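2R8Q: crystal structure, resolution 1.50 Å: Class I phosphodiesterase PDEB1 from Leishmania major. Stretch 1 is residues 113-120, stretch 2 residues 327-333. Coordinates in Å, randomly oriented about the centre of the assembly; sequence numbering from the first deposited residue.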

# COMPACT_ATOMS: atom_id res chain seq x y z
N HIS A 113 0.25 27.33 -5.64
CA HIS A 113 0.08 28.15 -6.82
C HIS A 113 0.66 29.53 -6.50
O HIS A 113 1.40 30.09 -7.31
CB HIS A 113 -1.39 28.26 -7.21
CG HIS A 113 -1.63 29.01 -8.49
ND1 HIS A 113 -1.52 30.38 -8.59
CD2 HIS A 113 -1.97 28.57 -9.73
CE1 HIS A 113 -1.78 30.75 -9.82
NE2 HIS A 113 -2.06 29.68 -10.54
N THR A 114 0.36 30.06 -5.32
CA THR A 114 0.90 31.38 -4.98
C THR A 114 2.42 31.37 -4.88
O THR A 114 3.07 32.36 -5.22
CB THR A 114 0.31 31.94 -3.65
OG1 THR A 114 0.82 31.22 -2.52
CG2 THR A 114 -1.21 31.87 -3.67
N TYR A 115 3.01 30.26 -4.45
CA TYR A 115 4.47 30.20 -4.35
C TYR A 115 5.09 30.16 -5.74
O TYR A 115 6.11 30.81 -5.99
CB TYR A 115 4.91 28.95 -3.57
CG TYR A 115 4.57 28.96 -2.10
CD1 TYR A 115 4.79 27.82 -1.32
CD2 TYR A 115 4.05 30.10 -1.47
CE1 TYR A 115 4.50 27.81 0.04
CE2 TYR A 115 3.76 30.09 -0.11
CZ TYR A 115 3.99 28.95 0.64
OH TYR A 115 3.69 28.92 1.98
N LEU A 116 4.48 29.39 -6.63
CA LEU A 116 4.97 29.25 -7.99
C LEU A 116 4.84 30.50 -8.83
O LEU A 116 5.78 30.90 -9.53
CB LEU A 116 4.23 28.12 -8.70
CG LEU A 116 4.52 26.69 -8.24
CD1 LEU A 116 3.53 25.74 -8.91
CD2 LEU A 116 5.96 26.32 -8.57
N TYR A 117 3.69 31.15 -8.76
CA TYR A 117 3.47 32.31 -9.60
C TYR A 117 3.58 33.68 -8.94
O TYR A 117 4.16 34.59 -9.52
CB TYR A 117 2.15 32.10 -10.35
CG TYR A 117 2.22 30.81 -11.15
CD1 TYR A 117 1.48 29.68 -10.77
CD2 TYR A 117 3.11 30.69 -12.21
CE1 TYR A 117 1.65 28.46 -11.43
CE2 TYR A 117 3.28 29.47 -12.88
CZ TYR A 117 2.55 28.36 -12.48
OH TYR A 117 2.75 27.16 -13.13
N THR A 118 3.05 33.84 -7.73
CA THR A 118 3.19 35.12 -7.05
C THR A 118 4.61 35.15 -6.48
O THR A 118 5.29 36.18 -6.52
CB THR A 118 2.16 35.27 -5.91
OG1 THR A 118 0.84 35.23 -6.46
CG2 THR A 118 2.36 36.60 -5.18
N GLY A 119 5.05 34.01 -5.96
CA GLY A 119 6.37 33.90 -5.37
C GLY A 119 7.49 33.64 -6.38
O GLY A 119 8.66 33.57 -6.01
N LYS A 120 7.11 33.47 -7.64
CA LYS A 120 8.07 33.25 -8.72
C LYS A 120 8.87 31.94 -8.67
O LYS A 120 9.87 31.80 -9.37
CB LYS A 120 9.06 34.42 -8.79
CG LYS A 120 8.41 35.79 -8.92
CD LYS A 120 7.55 35.90 -10.17
CE LYS A 120 7.12 37.34 -10.43
NZ LYS A 120 6.44 37.94 -9.25
N HIS A 327 13.62 33.66 -2.98
CA HIS A 327 13.60 35.07 -2.61
C HIS A 327 12.26 35.77 -2.86
O HIS A 327 11.92 36.73 -2.17
CB HIS A 327 14.73 35.80 -3.33
CG HIS A 327 16.06 35.12 -3.20
ND1 HIS A 327 16.62 34.38 -4.22
CD2 HIS A 327 16.92 35.04 -2.16
CE1 HIS A 327 17.77 33.87 -3.81
NE2 HIS A 327 17.98 34.26 -2.57
N GLY A 328 11.50 35.28 -3.84
CA GLY A 328 10.22 35.90 -4.14
C GLY A 328 9.12 35.62 -3.14
O GLY A 328 8.02 36.17 -3.25
N MET A 329 9.40 34.77 -2.15
CA MET A 329 8.42 34.42 -1.13
C MET A 329 8.69 35.14 0.20
O MET A 329 8.38 34.63 1.27
CB MET A 329 8.41 32.90 -0.91
CG MET A 329 7.70 32.12 -2.02
SD MET A 329 8.16 30.37 -2.12
CE MET A 329 7.65 29.79 -0.51
N GLN A 330 9.26 36.33 0.11
CA GLN A 330 9.56 37.11 1.30
C GLN A 330 8.34 37.35 2.19
O GLN A 330 8.46 37.37 3.41
CB GLN A 330 10.17 38.46 0.90
CG GLN A 330 10.63 39.32 2.07
CD GLN A 330 11.67 38.63 2.94
OE1 GLN A 330 12.61 38.02 2.43
NE2 GLN A 330 11.51 38.74 4.26
N TRP A 331 7.17 37.53 1.57
CA TRP A 331 5.96 37.79 2.34
C TRP A 331 5.68 36.68 3.36
O TRP A 331 5.08 36.92 4.40
CB TRP A 331 4.76 37.98 1.41
CG TRP A 331 4.03 36.72 1.03
CD1 TRP A 331 3.13 36.03 1.79
CD2 TRP A 331 4.16 35.99 -0.20
NE1 TRP A 331 2.69 34.92 1.11
CE2 TRP A 331 3.30 34.87 -0.11
CE3 TRP A 331 4.92 36.17 -1.37
CZ2 TRP A 331 3.18 33.94 -1.15
CZ3 TRP A 331 4.79 35.25 -2.40
CH2 TRP A 331 3.93 34.14 -2.28
N CYS A 332 6.12 35.46 3.05
CA CYS A 332 5.91 34.33 3.96
C CYS A 332 6.68 34.57 5.25
O CYS A 332 6.16 34.35 6.34
CB CYS A 332 6.41 33.03 3.33
SG CYS A 332 5.55 32.55 1.83
N VAL A 333 7.92 35.02 5.12
CA VAL A 333 8.77 35.30 6.27
C VAL A 333 8.24 36.50 7.04
O VAL A 333 8.17 36.48 8.27
CB VAL A 333 10.23 35.58 5.83
CG1 VAL A 333 11.04 36.07 7.02
CG2 VAL A 333 10.85 34.32 5.26
O HOH W 1 7.20 37.72 -5.45
O HOH W 2 11.10 32.67 -5.27

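Stretch 1 is the last part of a helix and the turn that follows it. Near its end the helix widens into a pi-type turn at 114-118. Thr114 O accepts a 2.7 Å hydrogen bond from Gly119 N and a weak one, 2.9 Å, from Thr118 N. Lys120 then leaves helical geometry with a positive phi of 66°. Stretch 2 approaches as a turn and runs into a helix. Cys332 N donates to Met329 O at 3.0 Å.

The two backbones come closest at a pair of glycines. The CA atoms of Gly119 and Gly328 are 4.5 Å apart. No direct hydrogen bond joins the stretches. Instead, two CA-H...O contacts run in opposite directions: Gly119 CA to Gly328 O at 3.5 Å, and Gly328 CA to Gly119 O at 3.4 Å. Neither position has room for a side chain. A CB on Gly119 would lie 2.7 Å from Met329 CG and 2.6 Å from Tyr115 O. A CB on Gly328 would lie 2.2 Å from Gly119 O.

Two waters complete the backbone contact. Water 1 donates to Thr118 O at 2.7 Å and to Gly328 O at 2.8 Å. These two carbonyl oxygens cannot bond to each other, so the water's two hydrogens link them. Water 2 donates to Gly119 O at 2.7 Å and accepts from Gly328 N at 3.0 Å.

The side-chain packing centres on Tyr115, Met329 and Trp331. Tyr115 is buried, with chi1 in the m well. Met329 CE sits over one face of its ring, 3.5 Å from the ring centroid and 9° off the normal, a CH-pi contact. The flexible methionine suits this place: its CA-to-CB bond points sideways, but the end of the chain comes nearer to stretch 1. Met329 SD lies obliquely, 4.4 Å from the Tyr115 ring centroid. Cys332 adds a second sulfur contact, with SG 3.6 Å from Tyr115 CE2. Cys332 is small and buried, and its CA-to-CB bond points toward stretch 1.

The CA-to-CB bond of Trp331 also points toward stretch 1, with chi1 in the p well. Its broad ring reaches several residues. Thr114 O lies at the ring edge, 3.5 Å from Trp331 CH2. Gly119 CA is also at the edge, 3.6 Å from Trp331 CZ3. Thr118 CG2 packs 3.9 Å from Trp331 CZ3, and Tyr115 CD2 is 4.0 Å from Trp331 CZ2.

Together the stretches bury 333 Å².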